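Local coordinates for protein NADP-dependent alcohol dehydrogenase 6 (Saccharomyces cerevisiae, PDB 1PIW) that reduces a broad range of aromatic and aliphatic aldehydes to the corresponding primary alcohols with NADPH, as a zinc-containing medium-chain alcohol dehydrogenase, at residues T206-R211 against D225-T230; D242-I247 against P263-V268; G189-M194 against R346-L351. One frame throughout, in Å; residues are numbered along the deposited sequence.

Contact 1 (T206-R211 against D225-T230). With NAP (NADP nicotinamide-adenine-dinucleotide phosphate), chain E.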
loop_
_atom_site.group_PDB
_atom_site.type_symbol
_atom_site.label_atom_id
_atom_site.label_comp_id
_atom_site.label_asym_id
_atom_site.label_seq_id
_atom_site.Cartn_x
_atom_site.Cartn_y
_atom_site.Cartn_z
ATOM N N THR A 206 -10.255 -1.897 18.149
ATOM C CA THR A 206 -10.879 -2.382 16.929
ATOM C C THR A 206 -12.236 -1.791 16.578
ATOM O O THR A 206 -13.091 -1.601 17.440
ATOM C CB THR A 206 -11.031 -3.895 17.001
ATOM O OG1 THR A 206 -9.809 -4.471 17.464
ATOM C CG2 THR A 206 -11.335 -4.445 15.658
ATOM N N TYR A 207 -12.423 -1.507 15.297
ATOM C CA TYR A 207 -13.673 -0.967 14.792
ATOM C C TYR A 207 -14.235 -1.995 13.817
ATOM O O TYR A 207 -13.520 -2.437 12.920
ATOM C CB TYR A 207 -13.416 0.334 14.027
ATOM C CG TYR A 207 -13.258 1.573 14.880
ATOM C CD1 TYR A 207 -12.453 1.566 16.013
ATOM C CD2 TYR A 207 -13.892 2.773 14.531
ATOM C CE1 TYR A 207 -12.278 2.723 16.781
ATOM C CE2 TYR A 207 -13.722 3.933 15.291
ATOM C CZ TYR A 207 -12.912 3.899 16.414
ATOM O OH TYR A 207 -12.713 5.034 17.172
ATOM N N VAL A 208 -15.488 -2.410 13.983
ATOM C CA VAL A 208 -16.056 -3.355 13.025
ATOM C C VAL A 208 -16.733 -2.481 11.995
ATOM O O VAL A 208 -17.424 -1.535 12.347
ATOM C CB VAL A 208 -17.072 -4.311 13.668
ATOM C CG1 VAL A 208 -17.874 -5.009 12.601
ATOM C CG2 VAL A 208 -16.336 -5.368 14.473
ATOM N N ILE A 209 -16.522 -2.777 10.721
ATOM C CA ILE A 209 -17.105 -1.961 9.674
ATOM C C ILE A 209 -17.969 -2.779 8.736
ATOM O O ILE A 209 -17.484 -3.375 7.769
ATOM C CB ILE A 209 -15.996 -1.243 8.886
ATOM C CG1 ILE A 209 -15.166 -0.396 9.857
ATOM C CG2 ILE A 209 -16.602 -0.372 7.786
ATOM C CD1 ILE A 209 -13.924 0.210 9.252
ATOM N N SER A 210 -19.266 -2.793 9.029
ATOM C CA SER A 210 -20.225 -3.548 8.232
ATOM C C SER A 210 -21.118 -2.598 7.455
ATOM O O SER A 210 -21.021 -1.385 7.607
ATOM C CB SER A 210 -21.068 -4.426 9.149
ATOM O OG SER A 210 -21.860 -5.308 8.392
ATOM N N ARG A 211 -21.987 -3.137 6.613
ATOM C CA ARG A 211 -22.875 -2.274 5.853
ATOM C C ARG A 211 -24.267 -2.145 6.475
ATOM O O ARG A 211 -24.796 -1.049 6.566
ATOM C CB ARG A 211 -22.941 -2.728 4.383
ATOM C CG ARG A 211 -22.873 -4.227 4.134
ATOM C CD ARG A 211 -22.511 -4.502 2.675
ATOM N NE ARG A 211 -22.932 -5.834 2.241
ATOM C CZ ARG A 211 -22.576 -6.967 2.840
ATOM N NH1 ARG A 211 -21.785 -6.931 3.897
ATOM N NH2 ARG A 211 -23.032 -8.132 2.401
ATOM N N ASP A 225 -14.554 -2.053 19.873
ATOM C CA ASP A 225 -14.498 -0.775 20.584
ATOM C C ASP A 225 -15.488 0.190 19.963
ATOM O O ASP A 225 -15.797 1.245 20.515
ATOM C CB ASP A 225 -13.098 -0.183 20.519
ATOM C CG ASP A 225 -12.078 -1.063 21.188
ATOM O OD1 ASP A 225 -11.561 -1.987 20.520
ATOM O OD2 ASP A 225 -11.809 -0.844 22.387
ATOM N N HIS A 226 -15.961 -0.175 18.784
ATOM C CA HIS A 226 -16.951 0.614 18.103
ATOM C C HIS A 226 -17.410 -0.067 16.840
ATOM O O HIS A 226 -16.701 -0.915 16.298
ATOM C CB HIS A 226 -16.447 2.001 17.779
ATOM C CG HIS A 226 -17.558 2.949 17.478
ATOM N ND1 HIS A 226 -17.582 3.747 16.353
ATOM C CD2 HIS A 226 -18.719 3.183 18.133
ATOM C CE1 HIS A 226 -18.712 4.428 16.325
ATOM N NE2 HIS A 226 -19.419 4.104 17.394
ATOM N N TYR A 227 -18.599 0.324 16.382
ATOM C CA TYR A 227 -19.250 -0.254 15.209
ATOM C C TYR A 227 -19.696 0.802 14.217
ATOM O O TYR A 227 -20.097 1.883 14.609
ATOM C CB TYR A 227 -20.473 -1.044 15.671
ATOM C CG TYR A 227 -21.156 -1.878 14.609
ATOM C CD1 TYR A 227 -20.760 -3.197 14.365
ATOM C CD2 TYR A 227 -22.231 -1.364 13.880
ATOM C CE1 TYR A 227 -21.424 -3.983 13.427
ATOM C CE2 TYR A 227 -22.903 -2.143 12.938
ATOM C CZ TYR A 227 -22.497 -3.449 12.717
ATOM O OH TYR A 227 -23.162 -4.219 11.789
ATOM N N ILE A 228 -19.654 0.471 12.933
ATOM C CA ILE A 228 -20.054 1.387 11.874
ATOM C C ILE A 228 -20.897 0.633 10.859
ATOM O O ILE A 228 -20.608 -0.523 10.544
ATOM C CB ILE A 228 -18.833 1.946 11.122
ATOM C CG1 ILE A 228 -17.931 2.725 12.075
ATOM C CG2 ILE A 228 -19.286 2.809 9.966
ATOM C CD1 ILE A 228 -16.609 3.127 11.452
ATOM N N ALA A 229 -21.931 1.285 10.336
ATOM C CA ALA A 229 -22.795 0.656 9.341
ATOM C C ALA A 229 -22.887 1.516 8.091
ATOM O O ALA A 229 -23.705 2.431 8.002
ATOM C CB ALA A 229 -24.178 0.414 9.911
ATOM N N THR A 230 -22.021 1.197 7.134
ATOM C CA THR A 230 -21.925 1.880 5.850
ATOM C C THR A 230 -23.225 2.444 5.308
ATOM O O THR A 230 -23.321 3.645 5.048
ATOM C CB THR A 230 -21.334 0.935 4.796
ATOM O OG1 THR A 230 -19.966 0.677 5.127
ATOM C CG2 THR A 230 -21.420 1.544 3.398
HETATM P PA NAP E . -17.962 -15.518 5.121
HETATM O O1A NAP E . -18.081 -15.978 3.784
HETATM O O2A NAP E . -18.443 -16.240 6.381
HETATM O O5B NAP E . -18.586 -14.048 5.185
HETATM C C5B NAP E . -18.089 -13.037 4.267
HETATM C C4B NAP E . -18.602 -11.753 4.942
HETATM O O4B NAP E . -18.153 -10.579 4.119
HETATM C C3B NAP E . -20.145 -11.566 4.997
HETATM O O3B NAP E . -20.610 -12.090 6.250
HETATM C C2B NAP E . -20.315 -10.068 4.832
HETATM O O2B NAP E . -20.130 -9.321 6.028
HETATM C C1B NAP E . -19.226 -9.694 3.788
HETATM N N9A NAP E . -19.791 -9.778 2.411
HETATM C C8A NAP E . -20.370 -10.805 1.686
HETATM N N7A NAP E . -20.764 -10.462 0.464
HETATM C C5A NAP E . -20.422 -9.119 0.379
HETATM C C6A NAP E . -20.595 -8.201 -0.684
HETATM N N6A NAP E . -21.149 -8.444 -1.881
HETATM N N1A NAP E . -20.146 -6.890 -0.486
HETATM C C2A NAP E . -19.550 -6.513 0.726
HETATM N N3A NAP E . -19.365 -7.391 1.794
HETATM C C4A NAP E . -19.818 -8.690 1.575
HETATM O O3 NAP E . -16.467 -15.179 5.459
HETATM P PN NAP E . -15.090 -15.748 4.990
HETATM O O1N NAP E . -15.129 -17.210 4.890
HETATM O O2N NAP E . -14.117 -15.168 5.925
HETATM O O5D NAP E . -14.951 -15.142 3.554
HETATM C C5D NAP E . -14.021 -15.773 2.670
HETATM C C4D NAP E . -13.411 -14.722 1.814
HETATM O O4D NAP E . -12.023 -14.610 2.211
HETATM C C3D NAP E . -13.405 -15.127 0.319
HETATM O O3D NAP E . -13.678 -14.013 -0.552
HETATM C C2D NAP E . -12.029 -15.723 0.136
HETATM O O2D NAP E . -11.569 -15.649 -1.190
HETATM C C1D NAP E . -11.176 -14.929 1.058
HETATM P P2B NAP E . -21.016 -8.044 6.425
HETATM O O1X NAP E . -20.389 -6.870 5.698
HETATM O O2X NAP E . -22.346 -8.426 5.893
HETATM O O3X NAP E . -20.883 -7.918 7.908
#
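Tyr207 and His226 meet on one face of the parallel strand pair 206-210 and 226-229: His226 CB sits 4.0 Å from the centroid of the Tyr207 ring, a CH-pi contact, and the imidazole turns its edge to that ring at 76°. On the same face Ile228 CD1 touches Tyr207 CD2 at the ring edge and Ile209 CG1, both at 4.1 Å. The other face carries Val208, whose CG1 lies 3.8 Å from Tyr227 CE1, and Ser210. Regular bonds join the backbones through the buried middle, such as Val208 N to His226 O at 3.0 Å.

Asp225, His226, Arg211 and Thr230 are the more open positions. Asp225 OD1 takes the N-H of Thr206 at 2.7 Å from above the carboxylate plane and also pairs with Lys200; an alanine at Asp225 would probably leave this N-H and the Lys200 charge without their mate. Ser210, buried under the coenzyme, bonds O3X of the NADP 2'-phosphate through OG (chi1 -171°, anti to N). Adenine N3A lies over one face of the Arg211 guanidinium, offset toward the rim; its fit to the phosphate is too close to trust in detail. Both are consistent with preference for NADP over NAD.

The pair edges the six-stranded Rossmann sheet: helix 216-222 covers Val208 and Tyr227, helix 190-202 reaches Thr206 and Val208, and strand 182-186 flanks 206-210.

Contact 2 (D242-I247 against P263-V268)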
loop_
_atom_site.group_PDB
_atom_site.type_symbol
_atom_site.label_atom_id
_atom_site.label_comp_id
_atom_site.label_asym_id
_atom_site.label_seq_id
_atom_site.Cartn_x
_atom_site.Cartn_y
_atom_site.Cartn_z
ATOM N N ASP A 242 -9.205 10.384 9.122
ATOM C CA ASP A 242 -7.935 10.263 9.850
ATOM C C ASP A 242 -7.981 9.542 11.205
ATOM O O ASP A 242 -7.528 10.080 12.219
ATOM C CB ASP A 242 -7.327 11.665 10.040
ATOM C CG ASP A 242 -5.859 11.627 10.454
ATOM O OD1 ASP A 242 -5.010 11.218 9.635
ATOM O OD2 ASP A 242 -5.550 12.013 11.599
ATOM N N THR A 243 -8.492 8.314 11.222
ATOM C CA THR A 243 -8.575 7.563 12.474
ATOM C C THR A 243 -7.884 6.191 12.498
ATOM O O THR A 243 -7.311 5.796 13.516
ATOM C CB THR A 243 -10.045 7.343 12.877
ATOM O OG1 THR A 243 -10.101 6.540 14.063
ATOM C CG2 THR A 243 -10.786 6.626 11.775
ATOM N N PHE A 244 -7.935 5.479 11.374
ATOM C CA PHE A 244 -7.374 4.130 11.269
ATOM C C PHE A 244 -5.928 3.959 10.851
ATOM O O PHE A 244 -5.464 4.580 9.896
ATOM C CB PHE A 244 -8.229 3.293 10.315
ATOM C CG PHE A 244 -9.630 3.092 10.784
ATOM C CD1 PHE A 244 -9.891 2.307 11.899
ATOM C CD2 PHE A 244 -10.683 3.714 10.134
ATOM C CE1 PHE A 244 -11.177 2.148 12.362
ATOM C CE2 PHE A 244 -11.975 3.560 10.588
ATOM C CZ PHE A 244 -12.223 2.773 11.708
ATOM N N ASP A 245 -5.230 3.085 11.566
ATOM C CA ASP A 245 -3.846 2.777 11.248
ATOM C C ASP A 245 -3.850 1.699 10.178
ATOM O O ASP A 245 -3.113 1.770 9.191
ATOM C CB ASP A 245 -3.111 2.215 12.460
ATOM C CG ASP A 245 -2.689 3.278 13.419
ATOM O OD1 ASP A 245 -2.271 4.348 12.935
ATOM O OD2 ASP A 245 -2.757 3.036 14.645
ATOM N N LEU A 246 -4.700 0.700 10.385
ATOM C CA LEU A 246 -4.804 -0.433 9.484
ATOM C C LEU A 246 -6.247 -0.900 9.343
ATOM O O LEU A 246 -6.995 -0.917 10.317
ATOM C CB LEU A 246 -3.960 -1.569 10.045
ATOM C CG LEU A 246 -4.248 -2.963 9.517
ATOM C CD1 LEU A 246 -3.615 -3.099 8.160
ATOM C CD2 LEU A 246 -3.700 -4.001 10.471
ATOM N N ILE A 247 -6.635 -1.269 8.128
ATOM C CA ILE A 247 -7.975 -1.777 7.870
ATOM C C ILE A 247 -7.819 -3.047 7.045
ATOM O O ILE A 247 -7.101 -3.057 6.044
ATOM C CB ILE A 247 -8.836 -0.781 7.069
ATOM C CG1 ILE A 247 -9.329 0.334 7.974
ATOM C CG2 ILE A 247 -10.029 -1.488 6.459
ATOM C CD1 ILE A 247 -10.267 1.290 7.273
ATOM N N PRO A 263 -10.084 5.368 2.219
ATOM C CA PRO A 263 -8.828 6.076 2.488
ATOM C C PRO A 263 -8.918 7.231 3.492
ATOM O O PRO A 263 -8.036 7.397 4.336
ATOM C CB PRO A 263 -8.401 6.522 1.101
ATOM C CG PRO A 263 -8.862 5.350 0.245
ATOM C CD PRO A 263 -10.254 5.125 0.774
ATOM N N LYS A 264 -9.989 8.016 3.402
ATOM C CA LYS A 264 -10.205 9.150 4.302
ATOM C C LYS A 264 -10.076 8.797 5.789
ATOM O O LYS A 264 -9.511 9.569 6.562
ATOM C CB LYS A 264 -11.597 9.751 4.101
ATOM C CG LYS A 264 -11.909 10.354 2.747
ATOM C CD LYS A 264 -13.254 11.083 2.855
ATOM C CE LYS A 264 -13.705 11.713 1.545
ATOM N NZ LYS A 264 -14.028 10.690 0.507
ATOM N N ALA A 265 -10.620 7.652 6.194
ATOM C CA ALA A 265 -10.561 7.252 7.595
ATOM C C ALA A 265 -9.181 6.765 7.978
ATOM O O ALA A 265 -8.943 6.417 9.141
ATOM C CB ALA A 265 -11.564 6.164 7.871
ATOM N N MET A 266 -8.276 6.738 6.999
ATOM C CA MET A 266 -6.911 6.265 7.221
ATOM C C MET A 266 -5.947 7.367 7.640
ATOM O O MET A 266 -5.883 8.433 7.020
ATOM C CB MET A 266 -6.376 5.580 5.958
ATOM C CG MET A 266 -7.214 4.414 5.478
ATOM S SD MET A 266 -7.474 3.214 6.798
ATOM C CE MET A 266 -5.824 2.559 7.004
ATOM N N LYS A 267 -5.195 7.099 8.701
ATOM C CA LYS A 267 -4.220 8.057 9.194
ATOM C C LYS A 267 -3.148 8.218 8.134
ATOM O O LYS A 267 -3.059 7.425 7.202
ATOM C CB LYS A 267 -3.591 7.553 10.499
ATOM C CG LYS A 267 -4.527 7.584 11.702
ATOM C CD LYS A 267 -3.969 6.790 12.871
ATOM C CE LYS A 267 -2.632 7.340 13.343
ATOM N NZ LYS A 267 -2.042 6.567 14.487
ATOM N N VAL A 268 -2.334 9.254 8.257
ATOM C CA VAL A 268 -1.277 9.432 7.283
ATOM C C VAL A 268 -0.323 8.273 7.506
ATOM O O VAL A 268 0.220 8.108 8.598
ATOM C CB VAL A 268 -0.533 10.763 7.478
ATOM C CG1 VAL A 268 0.543 10.918 6.419
ATOM C CG2 VAL A 268 -1.513 11.917 7.389
#
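The carbonyl oxygen Ala265 O is gripped by two successive amides, Phe244 N at 2.6 Å, nearly along the C=O axis, and Thr243 N at 2.9 Å, which comes from above the carbonyl plane. In return, Lys267 N donates to Phe244 O; this bond and that of Phe244 N flank Met266 and make its short parallel bridge with Phe244. The Thr243 bond and one from Asp242 N to Lys264 O extend the junction.

Beside it, Ala265 CB lies in the plane of the Phe244 ring, at its edge, 3.4 Å from CD2. The Met266 chain bends at chi2 (-54°) to set SD against Ile247 CD1 and Phe244 CB, and at chi3 (-68°) to turn CE to the carbonyl oxygens of Phe244 and Asp245. On the partly exposed side, Lys267 NZ meets the syn lone pair of Asp245 OD1 in a salt bridge of 2.7 Å; Asp245 OD2 takes the N-H of Lys182. Asp242 OD1 faces Lys267 CA but pairs with Arg105 of the second subunit, which carries the contact to the dimer interface.

The arrangement belongs to the coenzyme-binding Rossmann domain, where residues 263-268 pair with the start of strand 244-249 just before the chain enters the next parallel strand, 270-274.

Contact 3 (G189-M194 against R346-L351). With NAP (NADP nicotinamide-adenine-dinucleotide phosphate), chain E.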
loop_
_atom_site.group_PDB
_atom_site.type_symbol
_atom_site.label_atom_id
_atom_site.label_comp_id
_atom_site.label_asym_id
_atom_site.label_seq_id
_atom_site.Cartn_x
_atom_site.Cartn_y
_atom_site.Cartn_z
ATOM N N GLY A 189 -17.841 -11.277 8.614
ATOM C CA GLY A 189 -18.199 -12.636 8.279
ATOM C C GLY A 189 -17.408 -13.607 9.127
ATOM O O GLY A 189 -17.097 -13.322 10.285
ATOM N N GLY A 190 -17.087 -14.757 8.539
ATOM C CA GLY A 190 -16.326 -15.770 9.238
ATOM C C GLY A 190 -14.961 -15.246 9.624
ATOM O O GLY A 190 -14.584 -15.307 10.789
ATOM N N ILE A 191 -14.219 -14.717 8.659
ATOM C CA ILE A 191 -12.889 -14.198 8.949
ATOM C C ILE A 191 -12.962 -12.935 9.796
ATOM O O ILE A 191 -12.217 -12.779 10.764
ATOM C CB ILE A 191 -12.121 -13.908 7.644
ATOM C CG1 ILE A 191 -11.600 -15.211 7.060
ATOM C CG2 ILE A 191 -10.959 -12.980 7.897
ATOM C CD1 ILE A 191 -10.977 -15.039 5.728
ATOM N N GLY A 192 -13.873 -12.045 9.427
ATOM C CA GLY A 192 -14.037 -10.800 10.149
ATOM C C GLY A 192 -14.109 -10.917 11.661
ATOM O O GLY A 192 -13.399 -10.197 12.377
ATOM N N SER A 193 -14.965 -11.804 12.160
ATOM C CA SER A 193 -15.095 -11.970 13.603
ATOM C C SER A 193 -13.770 -12.429 14.206
ATOM O O SER A 193 -13.270 -11.834 15.158
ATOM C CB SER A 193 -16.202 -12.967 13.927
ATOM O OG SER A 193 -15.973 -14.198 13.283
ATOM N N MET A 194 -13.193 -13.485 13.650
ATOM C CA MET A 194 -11.919 -13.968 14.152
ATOM C C MET A 194 -10.953 -12.792 14.116
ATOM O O MET A 194 -10.150 -12.596 15.030
ATOM C CB MET A 194 -11.398 -15.110 13.271
ATOM C CG MET A 194 -12.178 -16.398 13.409
ATOM S SD MET A 194 -11.714 -17.620 12.186
ATOM C CE MET A 194 -10.348 -18.367 12.982
ATOM N N ARG A 346 -23.499 -17.904 12.384
ATOM C CA ARG A 346 -23.121 -17.092 13.528
ATOM C C ARG A 346 -21.598 -17.114 13.523
ATOM O O ARG A 346 -20.935 -17.397 14.527
ATOM C CB ARG A 346 -23.660 -17.688 14.810
ATOM C CG ARG A 346 -23.935 -16.645 15.861
ATOM C CD ARG A 346 -24.983 -15.596 15.421
ATOM N NE ARG A 346 -25.419 -14.806 16.575
ATOM C CZ ARG A 346 -26.220 -13.749 16.523
ATOM N NH1 ARG A 346 -26.702 -13.315 15.362
ATOM N NH2 ARG A 346 -26.533 -13.120 17.649
ATOM N N TYR A 347 -21.100 -16.865 12.310
ATOM C CA TYR A 347 -19.701 -16.754 11.921
ATOM C C TYR A 347 -18.913 -17.962 11.440
ATOM O O TYR A 347 -18.395 -17.916 10.325
ATOM C CB TYR A 347 -18.996 -15.933 12.987
ATOM C CG TYR A 347 -19.808 -14.670 13.134
ATOM C CD1 TYR A 347 -20.483 -14.381 14.310
ATOM C CD2 TYR A 347 -20.056 -13.860 12.023
ATOM C CE1 TYR A 347 -21.393 -13.333 14.375
ATOM C CE2 TYR A 347 -20.960 -12.815 12.077
ATOM C CZ TYR A 347 -21.626 -12.556 13.255
ATOM O OH TYR A 347 -22.519 -11.512 13.327
ATOM N N ARG A 348 -18.822 -19.044 12.201
ATOM C CA ARG A 348 -18.075 -20.185 11.679
ATOM C C ARG A 348 -18.698 -21.539 11.866
ATOM O O ARG A 348 -19.201 -21.873 12.937
ATOM C CB ARG A 348 -16.664 -20.251 12.259
ATOM C CG ARG A 348 -15.597 -19.621 11.398
ATOM C CD ARG A 348 -15.292 -20.396 10.132
ATOM N NE ARG A 348 -14.940 -19.451 9.071
ATOM C CZ ARG A 348 -14.056 -19.669 8.104
ATOM N NH1 ARG A 348 -13.405 -20.814 8.041
ATOM N NH2 ARG A 348 -13.821 -18.730 7.202
ATOM N N PHE A 349 -18.642 -22.325 10.799
ATOM C CA PHE A 349 -19.144 -23.687 10.812
ATOM C C PHE A 349 -17.914 -24.592 10.950
ATOM O O PHE A 349 -16.871 -24.322 10.354
ATOM C CB PHE A 349 -19.835 -24.019 9.482
ATOM C CG PHE A 349 -21.265 -23.600 9.406
ATOM C CD1 PHE A 349 -21.812 -23.193 8.189
ATOM C CD2 PHE A 349 -22.075 -23.606 10.537
ATOM C CE1 PHE A 349 -23.158 -22.788 8.103
ATOM C CE2 PHE A 349 -23.421 -23.203 10.456
ATOM C CZ PHE A 349 -23.959 -22.793 9.238
ATOM N N THR A 350 -18.019 -25.641 11.755
ATOM C CA THR A 350 -16.931 -26.595 11.860
ATOM C C THR A 350 -17.540 -27.977 11.801
ATOM O O THR A 350 -18.247 -28.387 12.711
ATOM C CB THR A 350 -16.132 -26.485 13.156
ATOM O OG1 THR A 350 -15.487 -25.207 13.230
ATOM C CG2 THR A 350 -15.072 -27.571 13.178
ATOM N N LEU A 351 -17.283 -28.682 10.707
ATOM C CA LEU A 351 -17.788 -30.033 10.534
ATOM C C LEU A 351 -17.104 -30.897 11.579
ATOM O O LEU A 351 -15.888 -30.819 11.759
ATOM C CB LEU A 351 -17.464 -30.537 9.127
ATOM C CG LEU A 351 -17.995 -29.637 8.005
ATOM C CD1 LEU A 351 -17.504 -30.106 6.655
ATOM C CD2 LEU A 351 -19.504 -29.622 8.057
HETATM P PA NAP E . -17.962 -15.518 5.121
HETATM O O1A NAP E . -18.081 -15.978 3.784
HETATM O O2A NAP E . -18.443 -16.240 6.381
HETATM O O5B NAP E . -18.586 -14.048 5.185
HETATM C C5B NAP E . -18.089 -13.037 4.267
HETATM C C4B NAP E . -18.602 -11.753 4.942
HETATM O O4B NAP E . -18.153 -10.579 4.119
HETATM C C3B NAP E . -20.145 -11.566 4.997
HETATM O O3B NAP E . -20.610 -12.090 6.250
HETATM C C2B NAP E . -20.315 -10.068 4.832
HETATM O O2B NAP E . -20.130 -9.321 6.028
HETATM C C1B NAP E . -19.226 -9.694 3.788
HETATM N N9A NAP E . -19.791 -9.778 2.411
HETATM C C8A NAP E . -20.370 -10.805 1.686
HETATM N N7A NAP E . -20.764 -10.462 0.464
HETATM C C5A NAP E . -20.422 -9.119 0.379
HETATM C C6A NAP E . -20.595 -8.201 -0.684
HETATM N N6A NAP E . -21.149 -8.444 -1.881
HETATM N N1A NAP E . -20.146 -6.890 -0.486
HETATM C C2A NAP E . -19.550 -6.513 0.726
HETATM N N3A NAP E . -19.365 -7.391 1.794
HETATM C C4A NAP E . -19.818 -8.690 1.575
HETATM O O3 NAP E . -16.467 -15.179 5.459
HETATM P PN NAP E . -15.090 -15.748 4.990
HETATM O O1N NAP E . -15.129 -17.210 4.890
HETATM O O2N NAP E . -14.117 -15.168 5.925
HETATM O O5D NAP E . -14.951 -15.142 3.554
HETATM C C5D NAP E . -14.021 -15.773 2.670
HETATM C C4D NAP E . -13.411 -14.722 1.814
HETATM O O4D NAP E . -12.023 -14.610 2.211
HETATM C C3D NAP E . -13.405 -15.127 0.319
HETATM O O3D NAP E . -13.678 -14.013 -0.552
HETATM C C2D NAP E . -12.029 -15.723 0.136
HETATM O O2D NAP E . -11.569 -15.649 -1.190
HETATM C C1D NAP E . -11.176 -14.929 1.058
HETATM P P2B NAP E . -21.016 -8.044 6.425
HETATM O O1X NAP E . -20.389 -6.870 5.698
HETATM O O2X NAP E . -22.346 -8.426 5.893
HETATM O O3X NAP E . -20.883 -7.918 7.908
#
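No hydrogen bond joins Gly190 to Tyr347, yet their backbones come close: Gly190 CA stands 3.2 Å from Tyr347 O in a CA-H...O contact, where Tyr347 takes a positive phi of 91°. The first turn of helix 190-202 thus meets the start of strand 348-352 backbone to backbone, their short segments at 104° to each other. A side chain on Gly190 would have its first carbon 2.8 Å from Arg348 NE, so the absence of one lets the two chains approach.

Around this point side chains of both segments lie against the helix start. Tyr347 brings CD2 to Gly189 O and CB to Ser193 OG, 3.5 Å in both cases, while its hydroxyl bonds Asp218. The Ser193 hydroxyl lies between its backbone N and carbonyl carbon (chi1 56°), where it donates back to Gly190 O from above the carbonyl plane. Arg348, bent at chi2 and chi3, passes Gly190 with its guanidinium, CA of the glycine lying in that group's plane at the edge; NH1 pairs with Glu69, and NH2 lies 3.1 Å from NADP O1N.

Gly189, the N-cap, and Gly192 fit the GxGxxG pattern of Rossmann folds. A side chain on Gly189 would run into NADP O5B. Gly190 N donates to NADP O2A at 2.9 Å and to the bridging O3. The amide of Ile191 reaches NADP O2N, whose position is less sure.

The pyrophosphate is therefore met by amides of a helix start, whose dipole would probably favour its negative charge, and by an arginine from a distant part of the chain. With Glu69 holding NH1, the Arg348 charge is probably shared between the Glu69 carboxylate and the nearby pyrophosphate.

Contacts 1 and 2 both reach the six-stranded parallel sheet of the coenzyme domain, their centres 14 Å apart, and follow one another along the chain. They touch through Phe244, whose ring packs on Tyr207 and on Ile209 CD1, and Ile209 also meets Ile247. Contact 3 closes a loop of 151 residues in which both are nested; it joins helix 190-202 to strand 348-352, which belongs to the other, mixed sheet. Its centre lies about 17 Å from that of contact 1 and 26 Å from that of contact 2. Contacts 1 and 3 both touch NADP, one at the 2'-phosphate and adenine, the other at the pyrophosphate, so the coenzyme spans them, whereas contact 2 lies toward the second subunit.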